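Local coordinates for protein serpin (Taeniopygia guttata, PDB 5HGC) that binds cortisol and an amino sugar and may act as an inhibitor of serine proteases, at residues Ser55-Gln60 against Val294-Asn299; Gly210-Tyr215 against Met269-Pro274; Phe193-Glu198 against Ile373-Ile378. All blocks are in the same frame, centred on the assembly; numbering follows the deposited sequence. Where two conformers were deposited one is given.

Contact 1. Residues Ser55-Gln60 against Val294-Asn299; sequences SATQSQ and VDVFTN. Unlike the reference sequence in segment 294-299: Asn299 (reference Ser).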
loop_
_atom_site.group_PDB
_atom_site.type_symbol
_atom_site.label_atom_id
_atom_site.label_comp_id
_atom_site.label_asym_id
_atom_site.label_seq_id
_atom_site.Cartn_x
_atom_site.Cartn_y
_atom_site.Cartn_z
ATOM N N SER A 55 -4.231 -2.812 27.098
ATOM C CA SER A 55 -5.483 -3.556 27.276
ATOM C C SER A 55 -6.236 -3.848 25.950
ATOM O O SER A 55 -5.647 -4.367 24.989
ATOM C CB SER A 55 -6.386 -2.848 28.323
ATOM O OG SER A 55 -5.847 -3.070 29.619
ATOM N N ALA A 56 -7.521 -3.495 25.904
ATOM C CA ALA A 56 -8.383 -3.889 24.809
ATOM C C ALA A 56 -8.154 -2.998 23.599
ATOM O O ALA A 56 -8.349 -3.450 22.455
ATOM C CB ALA A 56 -9.848 -3.852 25.237
ATOM N N THR A 57 -7.750 -1.744 23.843
ATOM C CA THR A 57 -7.278 -0.880 22.740
ATOM C C THR A 57 -6.133 -1.554 21.965
ATOM O O THR A 57 -6.170 -1.628 20.756
ATOM C CB THR A 57 -6.853 0.497 23.224
ATOM O OG1 THR A 57 -7.947 1.025 23.936
ATOM C CG2 THR A 57 -6.570 1.454 22.036
ATOM N N GLN A 58 -5.169 -2.079 22.701
ATOM C CA GLN A 58 -4.013 -2.653 22.132
ATOM C C GLN A 58 -4.305 -3.987 21.422
ATOM O O GLN A 58 -3.816 -4.215 20.282
ATOM C CB GLN A 58 -2.944 -2.799 23.201
ATOM C CG GLN A 58 -1.764 -3.463 22.604
ATOM C CD GLN A 58 -0.718 -3.775 23.594
ATOM O OE1 GLN A 58 -0.794 -4.761 24.313
ATOM N NE2 GLN A 58 0.309 -2.959 23.606
ATOM N N SER A 59 -5.080 -4.846 22.091
ATOM C CA SER A 59 -5.444 -6.177 21.584
ATOM C C SER A 59 -6.255 -6.065 20.279
ATOM O O SER A 59 -6.015 -6.838 19.345
ATOM C CB SER A 59 -6.227 -6.980 22.637
ATOM O OG SER A 59 -7.611 -6.638 22.622
ATOM N N GLN A 60 -7.183 -5.105 20.218
ATOM C CA GLN A 60 -7.965 -4.862 19.001
ATOM C C GLN A 60 -7.121 -4.367 17.833
ATOM O O GLN A 60 -7.414 -4.703 16.660
ATOM C CB GLN A 60 -9.045 -3.818 19.208
ATOM C CG GLN A 60 -10.262 -4.273 19.951
ATOM C CD GLN A 60 -11.196 -3.097 20.225
ATOM O OE1 GLN A 60 -11.057 -2.001 19.640
ATOM N NE2 GLN A 60 -12.162 -3.315 21.115
ATOM N N VAL A 294 -11.694 -0.509 17.252
ATOM C CA VAL A 294 -12.828 0.309 17.694
ATOM C C VAL A 294 -12.446 1.337 18.744
ATOM O O VAL A 294 -12.619 2.536 18.506
ATOM C CB VAL A 294 -14.014 -0.578 18.213
ATOM C CG1 VAL A 294 -15.119 0.263 18.889
ATOM C CG2 VAL A 294 -14.585 -1.437 17.074
ATOM N N ASP A 295 -11.965 0.843 19.890
ATOM C CA ASP A 295 -11.722 1.635 21.096
ATOM C C ASP A 295 -10.723 2.746 20.897
ATOM O O ASP A 295 -10.843 3.778 21.539
ATOM C CB ASP A 295 -11.172 0.760 22.219
ATOM C CG ASP A 295 -12.137 -0.345 22.657
ATOM O OD1 ASP A 295 -13.288 -0.438 22.120
ATOM O OD2 ASP A 295 -11.709 -1.129 23.559
ATOM N N VAL A 296 -9.735 2.521 20.019
ATOM C CA VAL A 296 -8.692 3.499 19.725
ATOM C C VAL A 296 -9.271 4.802 19.187
ATOM O O VAL A 296 -8.680 5.881 19.341
ATOM C CB VAL A 296 -7.601 2.922 18.773
ATOM C CG1 VAL A 296 -8.044 2.915 17.319
ATOM C CG2 VAL A 296 -6.296 3.692 18.937
ATOM N N PHE A 297 -10.426 4.695 18.546
ATOM C CA PHE A 297 -11.066 5.881 17.990
ATOM C C PHE A 297 -12.041 6.575 18.973
ATOM O O PHE A 297 -12.490 7.696 18.734
ATOM C CB PHE A 297 -11.712 5.534 16.660
ATOM C CG PHE A 297 -10.749 4.983 15.652
ATOM C CD1 PHE A 297 -9.787 5.807 15.062
ATOM C CD2 PHE A 297 -10.822 3.636 15.263
ATOM C CE1 PHE A 297 -8.933 5.300 14.107
ATOM C CE2 PHE A 297 -9.969 3.123 14.302
ATOM C CZ PHE A 297 -9.023 3.959 13.727
ATOM N N THR A 298 -12.306 5.924 20.098
ATOM C CA THR A 298 -13.351 6.367 20.992
ATOM C C THR A 298 -12.760 6.858 22.306
ATOM O O THR A 298 -11.542 6.744 22.573
ATOM C CB THR A 298 -14.388 5.231 21.262
ATOM O OG1 THR A 298 -13.805 4.184 22.048
ATOM C CG2 THR A 298 -14.934 4.624 19.968
ATOM N N ASN A 299 -13.644 7.375 23.144
ATOM C CA ASN A 299 -13.250 7.839 24.456
ATOM C C ASN A 299 -12.957 6.687 25.380
ATOM O O ASN A 299 -12.607 6.881 26.532
ATOM C CB ASN A 299 -14.275 8.834 25.024
ATOM C CG ASN A 299 -14.044 10.257 24.531
ATOM O OD1 ASN A 299 -13.047 10.560 23.859
ATOM N ND2 ASN A 299 -14.968 11.148 24.864
HETATM O O HOH W 1 -8.585 -0.308 19.622
#

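Contact 2. Residues Gly210-Tyr215 against Met269-Pro274; sequences GRFDFY and MNLYFP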
loop_
_atom_site.group_PDB
_atom_site.type_symbol
_atom_site.label_atom_id
_atom_site.label_comp_id
_atom_site.label_asym_id
_atom_site.label_seq_id
_atom_site.Cartn_x
_atom_site.Cartn_y
_atom_site.Cartn_z
ATOM N N GLY A 210 8.169 -9.646 -25.407
ATOM C CA GLY A 210 9.183 -10.435 -24.732
ATOM C C GLY A 210 8.568 -11.455 -23.828
ATOM O O GLY A 210 7.371 -11.594 -23.838
ATOM N N ARG A 211 9.386 -12.194 -23.080
ATOM C CA ARG A 211 8.904 -13.256 -22.198
ATOM C C ARG A 211 8.532 -12.706 -20.803
ATOM O O ARG A 211 9.388 -12.157 -20.113
ATOM C CB ARG A 211 9.941 -14.380 -22.072
ATOM C CG ARG A 211 10.190 -15.138 -23.363
ATOM C CD ARG A 211 11.426 -16.019 -23.331
ATOM N NE ARG A 211 11.178 -17.120 -22.429
ATOM C CZ ARG A 211 11.914 -17.400 -21.348
ATOM N NH1 ARG A 211 13.002 -16.665 -21.062
ATOM N NH2 ARG A 211 11.579 -18.447 -20.568
ATOM N N PHE A 212 7.267 -12.848 -20.398
ATOM C CA PHE A 212 6.825 -12.406 -19.094
ATOM C C PHE A 212 6.102 -13.503 -18.335
ATOM O O PHE A 212 5.434 -14.358 -18.948
ATOM C CB PHE A 212 5.902 -11.224 -19.268
ATOM C CG PHE A 212 6.485 -10.134 -20.103
ATOM C CD1 PHE A 212 7.572 -9.377 -19.643
ATOM C CD2 PHE A 212 5.956 -9.853 -21.350
ATOM C CE1 PHE A 212 8.117 -8.365 -20.443
ATOM C CE2 PHE A 212 6.471 -8.822 -22.142
ATOM C CZ PHE A 212 7.568 -8.089 -21.704
ATOM N N ASP A 213 6.179 -13.453 -17.003
ATOM C CA ASP A 213 5.439 -14.348 -16.163
ATOM C C ASP A 213 3.987 -14.132 -16.465
ATOM O O ASP A 213 3.517 -12.989 -16.590
ATOM C CB ASP A 213 5.788 -14.135 -14.693
ATOM C CG ASP A 213 7.200 -14.684 -14.340
ATOM O OD1 ASP A 213 7.945 -15.148 -15.248
ATOM O OD2 ASP A 213 7.601 -14.652 -13.157
ATOM N N PHE A 214 3.299 -15.248 -16.667
ATOM C CA PHE A 214 1.920 -15.241 -17.114
ATOM C C PHE A 214 1.152 -16.375 -16.466
ATOM O O PHE A 214 1.722 -17.446 -16.203
ATOM C CB PHE A 214 1.885 -15.387 -18.625
ATOM C CG PHE A 214 0.509 -15.523 -19.173
ATOM C CD1 PHE A 214 -0.115 -16.812 -19.280
ATOM C CD2 PHE A 214 -0.197 -14.389 -19.581
ATOM C CE1 PHE A 214 -1.431 -16.932 -19.735
ATOM C CE2 PHE A 214 -1.512 -14.508 -20.074
ATOM C CZ PHE A 214 -2.130 -15.759 -20.148
ATOM N N TYR A 215 -0.137 -16.147 -16.210
ATOM C CA TYR A 215 -1.040 -17.207 -15.784
ATOM C C TYR A 215 -2.443 -16.770 -16.032
ATOM O O TYR A 215 -2.741 -15.605 -15.809
ATOM C CB TYR A 215 -0.876 -17.499 -14.297
ATOM C CG TYR A 215 -1.839 -18.554 -13.779
ATOM C CD1 TYR A 215 -1.746 -19.896 -14.198
ATOM C CD2 TYR A 215 -2.865 -18.206 -12.881
ATOM C CE1 TYR A 215 -2.639 -20.848 -13.739
ATOM C CE2 TYR A 215 -3.748 -19.162 -12.433
ATOM C CZ TYR A 215 -3.619 -20.475 -12.864
ATOM O OH TYR A 215 -4.499 -21.412 -12.405
ATOM N N MET A 269 5.211 -12.739 -25.589
ATOM C CA MET A 269 3.959 -12.006 -25.841
ATOM C C MET A 269 4.151 -10.559 -26.209
ATOM O O MET A 269 5.229 -9.956 -25.970
ATOM C CB MET A 269 3.015 -12.075 -24.636
ATOM C CG MET A 269 3.524 -11.369 -23.397
ATOM S SD MET A 269 2.432 -11.455 -21.959
ATOM C CE MET A 269 2.814 -13.093 -21.366
ATOM N N ASN A 270 3.074 -10.002 -26.738
ATOM C CA ASN A 270 2.954 -8.585 -26.931
ATOM C C ASN A 270 2.200 -8.047 -25.752
ATOM O O ASN A 270 1.081 -8.545 -25.445
ATOM C CB ASN A 270 2.178 -8.335 -28.199
ATOM C CG ASN A 270 2.958 -8.805 -29.395
ATOM O OD1 ASN A 270 4.090 -8.361 -29.606
ATOM N ND2 ASN A 270 2.422 -9.786 -30.108
ATOM N N LEU A 271 2.832 -7.081 -25.074
ATOM C CA LEU A 271 2.306 -6.532 -23.819
ATOM C C LEU A 271 2.054 -5.061 -24.009
ATOM O O LEU A 271 2.957 -4.310 -24.451
ATOM C CB LEU A 271 3.215 -6.799 -22.611
ATOM C CG LEU A 271 2.630 -6.404 -21.243
ATOM C CD1 LEU A 271 1.324 -7.102 -20.846
ATOM C CD2 LEU A 271 3.713 -6.610 -20.175
ATOM N N TYR A 272 0.810 -4.693 -23.711
ATOM C CA TYR A 272 0.367 -3.343 -23.747
ATOM C C TYR A 272 -0.085 -2.984 -22.348
ATOM O O TYR A 272 -0.947 -3.651 -21.750
ATOM C CB TYR A 272 -0.776 -3.170 -24.745
ATOM C CG TYR A 272 -0.346 -3.253 -26.180
ATOM C CD1 TYR A 272 0.086 -2.111 -26.870
ATOM C CD2 TYR A 272 -0.382 -4.469 -26.864
ATOM C CE1 TYR A 272 0.486 -2.182 -28.195
ATOM C CE2 TYR A 272 0.008 -4.550 -28.181
ATOM C CZ TYR A 272 0.440 -3.407 -28.840
ATOM O OH TYR A 272 0.865 -3.512 -30.138
ATOM N N PHE A 273 0.508 -1.925 -21.819
ATOM C CA PHE A 273 0.254 -1.534 -20.433
ATOM C C PHE A 273 0.286 -0.035 -20.296
ATOM O O PHE A 273 1.184 0.572 -20.814
ATOM C CB PHE A 273 1.240 -2.185 -19.468
ATOM C CG PHE A 273 0.828 -2.042 -18.044
ATOM C CD1 PHE A 273 -0.274 -2.730 -17.563
ATOM C CD2 PHE A 273 1.500 -1.167 -17.197
ATOM C CE1 PHE A 273 -0.695 -2.596 -16.253
ATOM C CE2 PHE A 273 1.087 -1.003 -15.865
ATOM C CZ PHE A 273 -0.018 -1.725 -15.389
ATOM N N PRO A 274 -0.703 0.574 -19.628
ATOM C CA PRO A 274 -0.712 2.055 -19.648
ATOM C C PRO A 274 0.456 2.743 -18.849
ATOM O O PRO A 274 0.859 2.240 -17.806
ATOM C CB PRO A 274 -2.061 2.395 -19.028
ATOM C CG PRO A 274 -2.429 1.228 -18.202
ATOM C CD PRO A 274 -1.869 0.030 -18.908
#

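Contact 3. Residues Phe193-Glu198 against Ile373-Ile378; sequences FFVDAE and IVNPTI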
loop_
_atom_site.group_PDB
_atom_site.type_symbol
_atom_site.label_atom_id
_atom_site.label_comp_id
_atom_site.label_asym_id
_atom_site.label_seq_id
_atom_site.Cartn_x
_atom_site.Cartn_y
_atom_site.Cartn_z
ATOM N N PHE A 193 -8.858 3.262 -23.575
ATOM C CA PHE A 193 -9.051 2.514 -22.350
ATOM C C PHE A 193 -10.530 2.553 -22.057
ATOM O O PHE A 193 -11.141 3.634 -22.034
ATOM C CB PHE A 193 -8.224 3.136 -21.182
ATOM C CG PHE A 193 -8.221 2.290 -19.944
ATOM C CD1 PHE A 193 -9.327 2.272 -19.082
ATOM C CD2 PHE A 193 -7.123 1.474 -19.647
ATOM C CE1 PHE A 193 -9.369 1.445 -17.967
ATOM C CE2 PHE A 193 -7.162 0.636 -18.528
ATOM C CZ PHE A 193 -8.280 0.634 -17.681
ATOM N N PHE A 194 -11.100 1.385 -21.775
ATOM C CA PHE A 194 -12.546 1.239 -21.628
ATOM C C PHE A 194 -12.909 1.136 -20.169
ATOM O O PHE A 194 -12.840 0.072 -19.584
ATOM C CB PHE A 194 -13.126 0.101 -22.541
ATOM C CG PHE A 194 -12.611 0.189 -23.976
ATOM C CD1 PHE A 194 -13.151 1.138 -24.881
ATOM C CD2 PHE A 194 -11.491 -0.587 -24.398
ATOM C CE1 PHE A 194 -12.617 1.287 -26.175
ATOM C CE2 PHE A 194 -10.966 -0.437 -25.688
ATOM C CZ PHE A 194 -11.535 0.498 -26.577
ATOM N N VAL A 195 -13.291 2.281 -19.604
ATOM C CA VAL A 195 -13.731 2.395 -18.226
ATOM C C VAL A 195 -15.062 1.689 -17.892
ATOM O O VAL A 195 -15.089 0.927 -16.902
ATOM C CB VAL A 195 -13.765 3.876 -17.786
ATOM C CG1 VAL A 195 -14.082 4.002 -16.303
ATOM C CG2 VAL A 195 -12.444 4.584 -18.088
ATOM N N ASP A 196 -16.129 1.879 -18.707
ATOM C CA ASP A 196 -17.584 1.680 -18.268
ATOM C C ASP A 196 -18.593 0.636 -18.878
ATOM O O ASP A 196 -19.289 -0.065 -18.123
ATOM C CB ASP A 196 -18.304 3.040 -18.230
ATOM C CG ASP A 196 -18.570 3.519 -16.849
ATOM O OD1 ASP A 196 -18.751 2.685 -15.939
ATOM O OD2 ASP A 196 -18.620 4.743 -16.663
ATOM N N ALA A 197 -18.796 0.610 -20.192
ATOM C CA ALA A 197 -18.386 1.670 -21.064
ATOM C C ALA A 197 -19.647 2.392 -21.551
ATOM O O ALA A 197 -20.115 2.205 -22.668
ATOM C CB ALA A 197 -17.462 1.185 -22.195
ATOM N N GLU A 198 -20.221 3.171 -20.640
ATOM C CA GLU A 198 -20.676 4.510 -20.992
ATOM C C GLU A 198 -19.433 5.487 -21.094
ATOM O O GLU A 198 -19.562 6.614 -21.591
ATOM C CB GLU A 198 -21.776 5.001 -20.029
ATOM N N ILE A 373 -7.371 -0.076 -10.720
ATOM C CA ILE A 373 -7.339 1.033 -11.662
ATOM C C ILE A 373 -8.544 0.852 -12.570
ATOM O O ILE A 373 -8.534 -0.032 -13.419
ATOM C CB ILE A 373 -6.036 1.057 -12.502
ATOM C CG1 ILE A 373 -4.773 1.268 -11.621
ATOM C CG2 ILE A 373 -6.046 2.239 -13.469
ATOM C CD1 ILE A 373 -4.513 0.314 -10.482
ATOM N N VAL A 374 -9.601 1.633 -12.347
ATOM C CA VAL A 374 -10.733 1.668 -13.273
ATOM C C VAL A 374 -10.538 2.795 -14.303
ATOM O O VAL A 374 -11.039 2.721 -15.411
ATOM C CB VAL A 374 -12.133 1.671 -12.560
ATOM C CG1 VAL A 374 -12.050 1.059 -11.168
ATOM C CG2 VAL A 374 -12.725 3.048 -12.416
ATOM N N ASN A 375 -9.784 3.829 -13.960
ATOM C CA ASN A 375 -9.574 4.911 -14.903
ATOM C C ASN A 375 -8.194 5.535 -14.708
ATOM O O ASN A 375 -8.001 6.344 -13.833
ATOM C CB ASN A 375 -10.719 5.911 -14.780
ATOM C CG ASN A 375 -10.645 7.063 -15.771
ATOM O OD1 ASN A 375 -9.605 7.392 -16.399
ATOM N ND2 ASN A 375 -11.766 7.732 -15.876
ATOM N N PRO A 376 -7.227 5.169 -15.566
ATOM C CA PRO A 376 -5.881 5.649 -15.368
ATOM C C PRO A 376 -5.677 7.134 -15.752
ATOM O O PRO A 376 -4.539 7.619 -15.710
ATOM C CB PRO A 376 -5.060 4.718 -16.280
ATOM C CG PRO A 376 -5.974 4.355 -17.405
ATOM C CD PRO A 376 -7.347 4.344 -16.799
ATOM N N THR A 377 -6.738 7.855 -16.109
ATOM C CA THR A 377 -6.577 9.300 -16.429
ATOM C C THR A 377 -7.046 10.269 -15.333
ATOM O O THR A 377 -6.758 11.472 -15.425
ATOM C CB THR A 377 -7.202 9.702 -17.764
ATOM O OG1 THR A 377 -8.587 9.336 -17.757
ATOM C CG2 THR A 377 -6.465 9.029 -18.883
ATOM N N ILE A 378 -7.802 9.722 -14.366
ATOM C CA ILE A 378 -8.072 10.291 -13.052
ATOM C C ILE A 378 -6.852 9.960 -12.193
ATOM O O ILE A 378 -5.941 10.767 -12.074
ATOM C CB ILE A 378 -9.314 9.611 -12.433
ATOM C CG1 ILE A 378 -10.589 10.045 -13.159
ATOM C CG2 ILE A 378 -9.438 9.859 -10.924
ATOM C CD1 ILE A 378 -11.842 9.302 -12.705
#

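Contact 1. Residues Ser55-Gln60 against Val294-Asn299
Gln60 OE1 is the best-held polar atom here: two backbone N-H groups and one water all donate to it. Asp295 N comes in at 3.0 Å from Gln60 OE1, in the carbonyl plane and on a lone pair, with a nearly straight N-H...O angle of 167°. Val294 N also reaches Gln60 OE1, at 2.9 Å, but from above that plane, 35° out of it. The third donor, a water 3.0 Å from Gln60 OE1, also donates to Thr57 O and accepts from Val296 N, so it ties the helix backbone to the 3-10 turn. Three successive amide N-H groups at the head of that turn are thus drawn to Gln60, two directly and one through water.

The glutamine gets there with CG anti to its own carbonyl carbon and the chain extended beyond CG, which lets the amide reach the loop. Its other end makes a weaker bond: Gln60 NE2 gives a hydrogen to Asp295 OD1 at 3.2 Å, amide and carboxylate planes turned 62° apart. With both ends engaged, the amide's flip state is fixed. The carboxylate also lies against the helix, Asp295 OD2 being 3.7 Å from Ala56 CB.

One turn earlier, Thr57 puts its two branches to different uses. Its CG2, anti to the backbone N, packs on Val296 CB at 3.7 Å, while OG1 lies beside Asp295 CB and accepts from the backbone N of Asp302.

The pairing joins two parts of the serpin fold far apart in sequence, fastening the first turns of helix 55-64 to the loop between helices 285-290 and 304-307. Around the loop, Phe297 packs against helix 285-290 and Val296 against Val314, just before strand 316-325.

Contact 2. Residues Gly210-Tyr215 against Met269-Pro274
An antiparallel hydrogen-bonded pair, Gly210 with Met269, joins strand 265-283 to the corner where the chain passes from serpin sheet C (strand 200-209) to sheet B (strand 211-217). Both bonds of the pair measure 3.0 Å, Gly210 N to Met269 O and Met269 N to Gly210 O, yet they differ in shape. The first donor lies in the plane of its acceptor carbonyl, the second 38° out of it. Strand 211-217 goes on pairing through its backbone with Arg267 and Phe265, whereas 270-274 leads away; between 211-215 and 269-274 the axes cross at 77°, and side chains take over.

Met269 CG sits in the crowded position between its backbone N and carbonyl carbon (chi1 66°), and the chain bends again at chi3. That course takes the side chain along the 211-217 strand. Met269 CG meets the edge of the Phe212 ring, 3.5 Å from Phe212 CD2, and SD follows at the same edge in a Met-aromatic contact. The methyl Met269 CE ends 3.7 Å from Phe214 CB, approaching that ring obliquely.

Over one face of the Phe212 ring stands Leu271 CD2, in a CH-pi contact 4.2 Å from the ring centroid. Leu271 CG is anti to its backbone N, which brings the branch in over the aromatic.

Farther out, Leu227 of strand 222-228 touches both Phe212 and Leu271, Ile349 backs Met269 and Phe214, and Arg267 makes a cation-pi contact with Phe214. Asp213, pointing away from this apolar layer, forms a salt bridge with Arg226, a residue of the cortisol pocket. The Phe212 ring is sandwiched, for the carbonyl carbon of Gly210 lies over the face opposite Leu271, 3.7 Å above the ring plane and offset toward the rim.

Contact 3. Residues Phe193-Glu198 against Ile373-Ile378
This is a packing contact, largely apolar, with no hydrogen bond across it, made where the end of strand 189-194 meets the C-terminal tail that follows strand 366-373, the last strand of this serpin. Its main piece is a CH-pi contact: Pro376 CD stands over the centre of the Phe193 ring, 3.6 Å from the centroid and only 10° off the normal. Phe193 has CG anti to its backbone N (chi1 -171°), which swings the ring toward the tail. The same ring also approaches the tail backbone obliquely, with Phe193 CE1 3.3 Å from Val374 O.

Val195, two residues on, straddles that carbonyl with both methyls. Val195 CG1 lies 3.4 Å from Val374 O, and Val195 CG2 is 3.8 Å from Asn375 CG.

The tail is braced by its own bonds. Asn375 OD1 takes two in-plane bonds, one from Thr377 N in an Asx turn and one from Thr377 OG1 at 2.6 Å, so the amide that Val195 leans on is held in place. Asn34 OD1 accepts from the backbone N of both Val374 and Asn375, holding the chain where it enters the type I turn Asn375-Ile378. Around the contact, Pro376 also touches Phe276 of strand 265-283 and Val203 of strand 200-209, while Phe355 of strand 355-361 packs against Phe193 and Ile373.

How the contacts relate
Contacts 2 and 3 belong to the same beta-rich end of the molecule, their centres about 20 Å apart and both buried; contact 1 is partly buried and lies on the opposite side of the chain's centre from contact 2, about 46 Å between centres. Contacts 2 and 3 both involve strand 265-283, a partner in one and a neighbour of the tail in the other. Chemistry follows place: contact 1 has a side-chain amide gripped by backbone N-H groups and a water, contact 2 combines backbone pairing with sulfur and aromatic packing, and contact 3 packs hydrocarbon on a proline, a carbonyl and an amide. Along the chain, contact 2 nests within both loops, while contacts 1 and 3 interleave.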